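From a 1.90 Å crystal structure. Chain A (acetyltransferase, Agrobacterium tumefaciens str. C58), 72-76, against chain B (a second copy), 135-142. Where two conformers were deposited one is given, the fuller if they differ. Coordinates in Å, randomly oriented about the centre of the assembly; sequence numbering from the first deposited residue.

Chain A (72-76) ARGWL
Chain B, residues 135-142: SLGPLSSG

A tight β turn of chain A docks against a loop of chain B through three hydrogen bonds and an apolar patch around one tryptophan, burying 356 Å² in all. The turn is type I', A:Ala72 to A:Trp75, closed by A:Ala72 N to A:Trp75 O at 3.0 Å and A:Trp75 N to A:Ala72 O at 3.1 Å. Its corners are A:Arg73 (phi/psi 53/37) and A:Gly74 (88/2). A:Arg73 O, not used in closing the turn, accepts from B:Ser140 N at 2.8 Å, almost perfectly linear at 178°.

Register is set where A:Gly74 CA lies 4.8 Å from B:Ser140 CA. Glycine suits the spot twice over: phi is positive, and an ideal CB would sit only 3.0 Å from B:Ser140 CB. On chain B, strand residues B:Ser135 and B:Leu136 lead into extended B:Gly137 (154/180), a cis peptide before B:Pro138, then a type I turn from B:Leu139 to B:Gly142, closed by B:Gly142 N to B:Leu139 O at 2.8 Å. The angles of B:Gly137 and B:Gly142 would jam a CB against the preceding carbonyl.

A:Trp75 (chi1 m, chi2 75°) points its CA-to-CB bond toward chain B. Its NE1 donates to B:Pro138 O, 3.1 Å away at the ring edge, so the buried indole's polar atom is paired. B:Leu136, p in both chi angles, lays CD1 over one face, 3.9 Å from the six-membered ring centroid and 8° off the normal. B:Leu139 (m, t) adds CD2 at 3.6 Å from A:Trp75 CD1.

The CA-to-CB bond of A:Arg73 runs sideways to the chain B stretch, and its side chain is m, t, t with chi4 at -75°, long enough for NH1 to donate to B:Ser141 OG at 3.1 Å, a more bent bond (141°). That hydroxyl approaches near the guanidinium plane, where N-H groups point; NH1 and NH2 also bond elsewhere in the structure.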

ATOM      1  N   ALA A  72     -11.105   6.391  -0.671  1.00 20.52           N
ATOM      2  CA  ALA A  72     -11.152   6.473  -2.137  1.00 20.73           C
ATOM      3  C   ALA A  72     -12.096   5.404  -2.658  1.00 22.63           C
ATOM      4  O   ALA A  72     -12.085   4.269  -2.154  1.00 20.41           O
ATOM      5  CB  ALA A  72      -9.760   6.268  -2.720  1.00 22.34           C
ATOM      6  N   ARG A  73     -12.909   5.751  -3.656  1.00 24.10           N
ATOM      7  CA  ARG A  73     -13.781   4.763  -4.321  1.00 24.89           C
ATOM      8  C   ARG A  73     -14.649   3.976  -3.318  1.00 24.31           C
ATOM      9  O   ARG A  73     -14.890   2.768  -3.468  1.00 25.04           O
ATOM     10  CB  ARG A  73     -12.946   3.835  -5.216  1.00 25.12           C
ATOM     11  CG  ARG A  73     -12.189   4.610  -6.294  1.00 25.58           C
ATOM     12  CD  ARG A  73     -11.392   3.729  -7.244  1.00 26.49           C
ATOM     13  NE  ARG A  73     -10.688   4.533  -8.248  1.00 23.44           N
ATOM     14  CZ  ARG A  73     -11.274   5.108  -9.294  1.00 25.90           C
ATOM     15  NH1 ARG A  73     -12.589   4.996  -9.486  1.00 24.92           N
ATOM     16  NH2 ARG A  73     -10.545   5.826 -10.137  1.00 23.95           N
ATOM     17  N   GLY A  74     -15.105   4.684  -2.290  1.00 24.98           N
ATOM     18  CA  GLY A  74     -16.077   4.153  -1.337  1.00 25.46           C
ATOM     19  C   GLY A  74     -15.501   3.395  -0.160  1.00 23.58           C
ATOM     20  O   GLY A  74     -16.256   2.877   0.655  1.00 23.45           O
ATOM     21  N   TRP A  75     -14.170   3.324  -0.071  1.00 21.49           N
ATOM     22  CA  TRP A  75     -13.509   2.531   0.974  1.00 20.85           C
ATOM     23  C   TRP A  75     -12.461   3.313   1.732  1.00 23.58           C
ATOM     24  O   TRP A  75     -11.709   4.094   1.142  1.00 24.60           O
ATOM     25  CB  TRP A  75     -12.876   1.259   0.384  1.00 19.68           C
ATOM     26  CG  TRP A  75     -13.916   0.215   0.016  1.00 19.25           C
ATOM     27  CD1 TRP A  75     -14.763   0.235  -1.061  1.00 18.36           C
ATOM     28  CD2 TRP A  75     -14.229  -0.971   0.752  1.00 19.85           C
ATOM     29  NE1 TRP A  75     -15.586  -0.875  -1.038  1.00 21.74           N
ATOM     30  CE2 TRP A  75     -15.264  -1.639   0.053  1.00 20.39           C
ATOM     31  CE3 TRP A  75     -13.706  -1.558   1.914  1.00 19.97           C
ATOM     32  CZ2 TRP A  75     -15.800  -2.861   0.492  1.00 23.84           C
ATOM     33  CZ3 TRP A  75     -14.229  -2.773   2.342  1.00 22.48           C
ATOM     34  CH2 TRP A  75     -15.274  -3.405   1.640  1.00 24.13           C
ATOM     35  N   LEU A  76     -12.444   3.102   3.051  1.00 22.76           N
ATOM     36  CA  LEU A  76     -11.369   3.564   3.925  1.00 22.91           C
ATOM     37  C   LEU A  76     -10.194   2.581   3.925  1.00 23.25           C
ATOM     38  O   LEU A  76     -10.381   1.374   4.112  1.00 22.62           O
ATOM     39  CB  LEU A  76     -11.882   3.727   5.362  1.00 22.40           C
ATOM     40  CG  LEU A  76     -10.829   3.909   6.463  1.00 20.72           C
ATOM     41  CD1 LEU A  76     -10.072   5.225   6.336  1.00 24.54           C
ATOM     42  CD2 LEU A  76     -11.465   3.781   7.865  1.00 21.89           C
TER
ATOM     43  N   SER B 135      -9.538 -10.720  -2.272  1.00 21.81           N
ATOM     44  CA  SER B 135     -10.145  -9.602  -2.989  1.00 23.24           C
ATOM     45  C   SER B 135     -11.187  -8.931  -2.115  1.00 23.21           C
ATOM     46  O   SER B 135     -11.612  -9.486  -1.103  1.00 26.41           O
ATOM     47  CB  SER B 135     -10.771 -10.077  -4.316  1.00 24.58           C
ATOM     48  OG  SER B 135     -11.827 -10.996  -4.060  1.00 23.10           O
ATOM     49  N   LEU B 136     -11.578  -7.719  -2.485  1.00 23.48           N
ATOM     50  CA  LEU B 136     -12.700  -7.065  -1.833  1.00 22.51           C
ATOM     51  C   LEU B 136     -13.443  -6.229  -2.843  1.00 22.70           C
ATOM     52  O   LEU B 136     -12.894  -5.881  -3.884  1.00 21.74           O
ATOM     53  CB  LEU B 136     -12.248  -6.202  -0.653  1.00 26.45           C
ATOM     54  CG  LEU B 136     -11.420  -4.928  -0.846  1.00 29.83           C
ATOM     55  CD1 LEU B 136     -12.278  -3.760  -1.318  1.00 28.97           C
ATOM     56  CD2 LEU B 136     -10.818  -4.577   0.504  1.00 30.70           C
ATOM     57  N   GLY B 137     -14.700  -5.921  -2.534  1.00 22.83           N
ATOM     58  CA  GLY B 137     -15.509  -5.097  -3.410  1.00 22.09           C
ATOM     59  C   GLY B 137     -16.974  -5.391  -3.232  1.00 22.93           C
ATOM     60  O   GLY B 137     -17.325  -6.263  -2.453  1.00 23.79           O
ATOM     61  N   PRO B 138     -17.843  -4.680  -3.986  1.00 22.22           N
ATOM     62  CA  PRO B 138     -17.330  -3.722  -4.967  1.00 20.51           C
ATOM     63  C   PRO B 138     -16.886  -2.377  -4.393  1.00 20.43           C
ATOM     64  O   PRO B 138     -17.358  -1.937  -3.314  1.00 17.92           O
ATOM     65  CB  PRO B 138     -18.521  -3.524  -5.915  1.00 20.05           C
ATOM     66  CG  PRO B 138     -19.739  -3.747  -5.032  1.00 21.02           C
ATOM     67  CD  PRO B 138     -19.316  -4.777  -4.009  1.00 21.55           C
ATOM     68  N   LEU B 139     -15.978  -1.735  -5.125  1.00 20.32           N
ATOM     69  CA  LEU B 139     -15.734  -0.301  -4.950  1.00 20.35           C
ATOM     70  C   LEU B 139     -16.969   0.510  -5.431  1.00 24.84           C
ATOM     71  O   LEU B 139     -17.848  -0.027  -6.130  1.00 22.40           O
ATOM     72  CB  LEU B 139     -14.464   0.112  -5.706  1.00 21.64           C
ATOM     73  CG  LEU B 139     -13.181  -0.690  -5.412  1.00 22.28           C
ATOM     74  CD1 LEU B 139     -11.937  -0.126  -6.112  1.00 26.25           C
ATOM     75  CD2 LEU B 139     -12.924  -0.875  -3.925  1.00 22.89           C
ATOM     76  N   SER B 140     -17.005   1.801  -5.058  1.00 22.86           N
ATOM     77  CA  SER B 140     -18.098   2.717  -5.401  0.50 24.55           C
ATOM     78  C   SER B 140     -18.288   2.780  -6.905  1.00 25.13           C
ATOM     79  O   SER B 140     -19.375   3.037  -7.393  1.00 28.16           O
ATOM     80  CB  SER B 140     -17.792   4.121  -4.877  0.50 22.28           C
ATOM     81  OG  SER B 140     -16.678   4.672  -5.561  0.50 18.52           O
ATOM     82  N   SER B 141     -17.203   2.555  -7.630  1.00 27.87           N
ATOM     83  CA  SER B 141     -17.249   2.600  -9.073  1.00 27.81           C
ATOM     84  C   SER B 141     -17.527   1.235  -9.724  1.00 26.29           C
ATOM     85  O   SER B 141     -17.630   1.152 -10.955  1.00 26.23           O
ATOM     86  CB  SER B 141     -15.988   3.271  -9.620  1.00 30.65           C
ATOM     87  OG  SER B 141     -14.862   3.005  -8.795  1.00 30.72           O
ATOM     88  N   GLY B 142     -17.643   0.186  -8.900  1.00 22.72           N
ATOM     89  CA  GLY B 142     -18.039  -1.154  -9.348  1.00 19.78           C
ATOM     90  C   GLY B 142     -16.974  -2.218  -9.522  1.00 20.34           C
ATOM     91  O   GLY B 142     -17.292  -3.391  -9.697  1.00 21.81           O
TER